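Local coordinates for protein PTS system, IIabc component (Clostridium difficile, PDB 3IPJ) that probably serves as the cytoplasmic EIIB domain of a sugar phosphotransferase system transporter, relaying a phosphoryl group through a phosphocysteine to the incoming sugar, at residues K15-D20 and G61-I66; K46-K49 and G55-F58. All coordinates share one frame; numbering follows the deposited sequence.

Interaction 1: residues K15-D20 and G61-I66; sequences KIIGED and GQYQII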
# COMPACT_ATOMS: atom_id res chain seq x y z
N LYS A 15 -7.71 -5.24 -1.50
CA LYS A 15 -9.06 -5.49 -1.85
C LYS A 15 -9.88 -4.20 -2.15
O LYS A 15 -10.71 -4.18 -3.07
CB LYS A 15 -9.75 -6.22 -0.75
CG LYS A 15 -11.16 -6.63 -1.15
CD LYS A 15 -11.86 -7.38 0.02
CE LYS A 15 -11.74 -6.53 1.33
NZ LYS A 15 -11.58 -7.25 2.65
N ILE A 16 -9.67 -3.14 -1.39
CA ILE A 16 -10.40 -1.94 -1.66
C ILE A 16 -9.90 -1.18 -2.92
O ILE A 16 -10.69 -0.61 -3.67
CB ILE A 16 -10.32 -1.05 -0.43
CG1 ILE A 16 -10.94 -1.78 0.77
CG2 ILE A 16 -11.06 0.24 -0.64
CD1 ILE A 16 -10.47 -1.15 2.11
N ILE A 17 -8.59 -1.17 -3.15
CA ILE A 17 -8.01 -0.46 -4.32
C ILE A 17 -8.35 -1.29 -5.57
O ILE A 17 -8.74 -0.76 -6.59
CB ILE A 17 -6.49 -0.32 -4.13
CG1 ILE A 17 -6.20 0.59 -2.91
CG2 ILE A 17 -5.75 0.11 -5.42
CD1 ILE A 17 -4.74 0.52 -2.40
N GLY A 18 -8.27 -2.61 -5.46
CA GLY A 18 -8.51 -3.49 -6.59
C GLY A 18 -7.17 -4.04 -7.04
O GLY A 18 -6.31 -3.26 -7.45
N GLU A 19 -6.99 -5.36 -7.05
CA GLU A 19 -5.66 -5.87 -7.39
C GLU A 19 -5.13 -5.41 -8.78
O GLU A 19 -3.96 -5.04 -8.95
CB GLU A 19 -5.63 -7.39 -7.30
CG GLU A 19 -4.27 -7.92 -7.69
CD GLU A 19 -4.26 -9.40 -8.16
OE1 GLU A 19 -5.11 -10.24 -7.68
OE2 GLU A 19 -3.35 -9.68 -9.03
N ASP A 20 -6.01 -5.45 -9.77
CA ASP A 20 -5.59 -5.15 -11.14
C ASP A 20 -5.72 -3.63 -11.41
O ASP A 20 -5.46 -3.17 -12.53
CB ASP A 20 -6.24 -6.09 -12.19
CG ASP A 20 -7.69 -5.72 -12.55
OD1 ASP A 20 -8.30 -4.85 -11.84
OD2 ASP A 20 -8.23 -6.31 -13.56
N GLY A 61 -1.08 10.76 -9.65
CA GLY A 61 -1.12 9.33 -9.94
C GLY A 61 -0.94 8.43 -8.72
O GLY A 61 -1.14 7.23 -8.82
N GLN A 62 -0.56 9.01 -7.58
CA GLN A 62 -0.23 8.24 -6.36
C GLN A 62 -1.39 8.28 -5.37
O GLN A 62 -1.77 9.35 -4.86
CB GLN A 62 0.99 8.84 -5.64
CG GLN A 62 2.31 8.56 -6.33
CD GLN A 62 3.48 9.08 -5.49
OE1 GLN A 62 4.37 9.84 -5.99
NE2 GLN A 62 3.51 8.68 -4.25
N TYR A 63 -1.90 7.08 -5.05
CA TYR A 63 -2.84 6.88 -3.95
C TYR A 63 -2.03 6.60 -2.64
O TYR A 63 -1.40 5.56 -2.52
CB TYR A 63 -3.76 5.71 -4.29
CG TYR A 63 -5.02 5.69 -3.47
CD1 TYR A 63 -6.10 6.47 -3.84
CD2 TYR A 63 -5.10 4.94 -2.29
CE1 TYR A 63 -7.26 6.48 -3.10
CE2 TYR A 63 -6.25 4.94 -1.50
CZ TYR A 63 -7.33 5.71 -1.91
OH TYR A 63 -8.49 5.71 -1.20
N GLN A 64 -2.04 7.53 -1.66
CA GLN A 64 -1.12 7.48 -0.55
C GLN A 64 -1.94 7.12 0.70
O GLN A 64 -2.98 7.75 0.98
CB GLN A 64 -0.41 8.81 -0.42
CG GLN A 64 0.21 9.20 -1.75
CD GLN A 64 1.00 10.51 -1.66
OE1 GLN A 64 1.23 11.04 -0.57
NE2 GLN A 64 1.42 11.05 -2.82
N ILE A 65 -1.49 6.09 1.43
CA ILE A 65 -2.17 5.67 2.62
C ILE A 65 -1.23 5.93 3.75
O ILE A 65 -0.14 5.36 3.79
CB ILE A 65 -2.42 4.19 2.57
CG1 ILE A 65 -3.31 3.90 1.33
CG2 ILE A 65 -2.99 3.68 3.88
CD1 ILE A 65 -2.55 3.29 0.22
N ILE A 66 -1.62 6.83 4.66
CA ILE A 66 -0.72 7.19 5.76
C ILE A 66 -0.84 6.12 6.85
O ILE A 66 -1.93 5.93 7.42
CB ILE A 66 -1.03 8.54 6.39
CG1 ILE A 66 -1.30 9.62 5.32
CG2 ILE A 66 0.12 8.91 7.34
CD1 ILE A 66 -1.83 10.98 5.93

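Interaction 2: residues K46-K49 and G55-F58; sequences KVEK and GVFF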
# COMPACT_ATOMS: atom_id res chain seq x y z
N LYS A 46 -13.71 3.68 2.75
CA LYS A 46 -13.43 2.33 3.19
C LYS A 46 -11.95 2.16 3.47
O LYS A 46 -11.58 1.43 4.39
CB LYS A 46 -13.82 1.28 2.13
CG LYS A 46 -15.10 0.59 2.37
CD LYS A 46 -15.56 0.07 1.02
CE LYS A 46 -16.87 -0.75 1.09
NZ LYS A 46 -17.27 -1.44 -0.21
N VAL A 47 -11.11 2.81 2.66
CA VAL A 47 -9.70 2.78 2.99
C VAL A 47 -9.40 3.40 4.34
O VAL A 47 -8.65 2.85 5.11
CB VAL A 47 -8.82 3.46 1.91
CG1 VAL A 47 -7.37 3.33 2.35
CG2 VAL A 47 -9.05 2.76 0.51
N GLU A 48 -10.03 4.52 4.65
CA GLU A 48 -9.75 5.24 5.86
C GLU A 48 -10.12 4.44 7.10
O GLU A 48 -9.56 4.65 8.17
CB GLU A 48 -10.63 6.46 5.88
CG GLU A 48 -10.20 7.56 4.96
CD GLU A 48 -11.08 8.82 5.12
OE1 GLU A 48 -12.29 8.64 5.52
OE2 GLU A 48 -10.58 9.98 4.89
N LYS A 49 -11.08 3.52 6.96
CA LYS A 49 -11.58 2.66 8.06
C LYS A 49 -10.66 1.47 8.36
O LYS A 49 -10.86 0.80 9.39
CB LYS A 49 -12.99 2.14 7.74
CG LYS A 49 -14.02 3.26 7.87
CD LYS A 49 -15.32 2.90 7.22
CE LYS A 49 -16.32 3.94 7.61
NZ LYS A 49 -17.16 3.48 8.75
N GLY A 55 -4.86 8.46 7.37
CA GLY A 55 -5.58 9.24 6.37
C GLY A 55 -5.24 8.70 4.99
O GLY A 55 -4.46 7.74 4.85
N VAL A 56 -5.84 9.30 3.97
CA VAL A 56 -5.56 8.91 2.56
C VAL A 56 -5.52 10.16 1.74
O VAL A 56 -6.23 11.12 2.08
CB VAL A 56 -6.60 7.96 1.92
CG1 VAL A 56 -6.60 6.65 2.67
CG2 VAL A 56 -7.97 8.56 1.92
N PHE A 57 -4.69 10.17 0.69
CA PHE A 57 -4.66 11.29 -0.28
C PHE A 57 -4.35 10.70 -1.65
O PHE A 57 -3.55 9.74 -1.76
CB PHE A 57 -3.51 12.25 0.00
CG PHE A 57 -3.72 13.19 1.14
CD1 PHE A 57 -4.74 14.15 1.09
CD2 PHE A 57 -2.82 13.19 2.21
CE1 PHE A 57 -4.89 15.06 2.14
CE2 PHE A 57 -2.97 14.11 3.26
CZ PHE A 57 -4.02 15.02 3.23
N PHE A 58 -4.92 11.32 -2.69
CA PHE A 58 -4.52 11.02 -4.04
C PHE A 58 -3.91 12.28 -4.69
O PHE A 58 -4.53 13.39 -4.69
CB PHE A 58 -5.71 10.50 -4.88
CG PHE A 58 -5.37 10.28 -6.33
CD1 PHE A 58 -4.71 9.11 -6.75
CD2 PHE A 58 -5.71 11.22 -7.29
CE1 PHE A 58 -4.35 8.89 -8.11
CE2 PHE A 58 -5.36 11.00 -8.62
CZ PHE A 58 -4.69 9.84 -9.04
O HOH W 1 -8.10 10.85 5.38

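Interaction 1: residues K15-D20 and G61-I66
I17, in the final turn of helix 5-17, faces Y63 on strand 62-66 with their CA atoms 9.0 Å apart, the nearest CA pair between the two segments. This is helix-on-sheet packing in the EIIB type-1 domain, where helices cover one face of a four-stranded antiparallel sheet and strand 62-66 is an inner strand. All three touching side chains, I17, Y63 and I65, are buried, and they meet by apolar contact alone. The helix contributes a single methyl. CG1 of I17 is anti to its carbonyl carbon (chi1 -64°) and the chain is extended beyond it, which brings CD1 to 4.4 Å from Y63 CD2, obliquely to the ring. Strand alternation places Y63 and I65 on this helix-facing side, whereas Q64 lies on the other face and hydrogen-bonds R31 through OE1. The phenol of Y63 has a polar partner too: its OH is hydrogen-bonded to D44 at the start of helix 44-48. Immediately after I17 the helix stops at G18, whose positive phi (106°) turns the chain away. The I65 side chain is about 10 Å from that of C28, the predicted phosphocysteine residue, so this packing lies near, not in, the probable active site. CD1 of I17 also lies 4.4 Å from CD1 of I65, a loose contact between terminal methyls.

Interaction 2: residues K46-K49 and G55-F58
V47 and V56 form a compact apolar contact, flanked by a water bridge, that fastens the short helix 44-48 to strand 55-59, the outermost strand on one side of the EIIB sheet. The CA atoms of E48 and G55 are the nearest across it, 5.8 Å apart, but the contact is carried by V47, E48 and V56. V47 holds CG1 anti to its backbone N (chi1 -179°), and this methyl meets V56 CG1 at 3.4 Å, tighter than usual for two carbons. The remaining branch of V56 is used as well: CG2, wedged between the backbone N and the carbonyl carbon, rests 3.9 Å from E48 CG, the two side chains crossing at about a right angle. V47 is buried, and on its other flanks packs against L13 and I16 of helix 5-17. From CG onward E48 is extended, and its carboxylate takes up a water beside V56: the water donates to OE2 at 2.7 Å and accepts from V56 N at 3.1 Å. The neighbouring residues G55 and F57 make backbone bonds to I66 and Q64 on the inner strand, while V56 N meets the water along the edge of the sheet. K45 forms a salt bridge with OE1 of E48, so each carboxylate oxygen has a partner. The apolar methyls thus close the inner side of the contact, and the water lets the charged carboxylate satisfy an edge-strand amide without touching it directly.

Overall arrangement
From the N terminus, helix 5-17 comes first, and interaction 1 sets its last turn against strand 62-66, closing a loop of 40 residues that contains strands 22-27, 31-36 and 55-59 and helix 44-48. Interaction 2 lies wholly within that loop and closes a much shorter one, five residues between segments 46-49 and 55-58. Strands 55-59 and 62-66 then join as antiparallel neighbours: Q64 N lies 2.7 Å from F57 O, a probable hydrogen bond. On the helical layer I16 CG2 packs 3.4 Å from V47 CG2. Together the contacts tie both helices to the same face of the sheet, one at an inner strand and one at its margin.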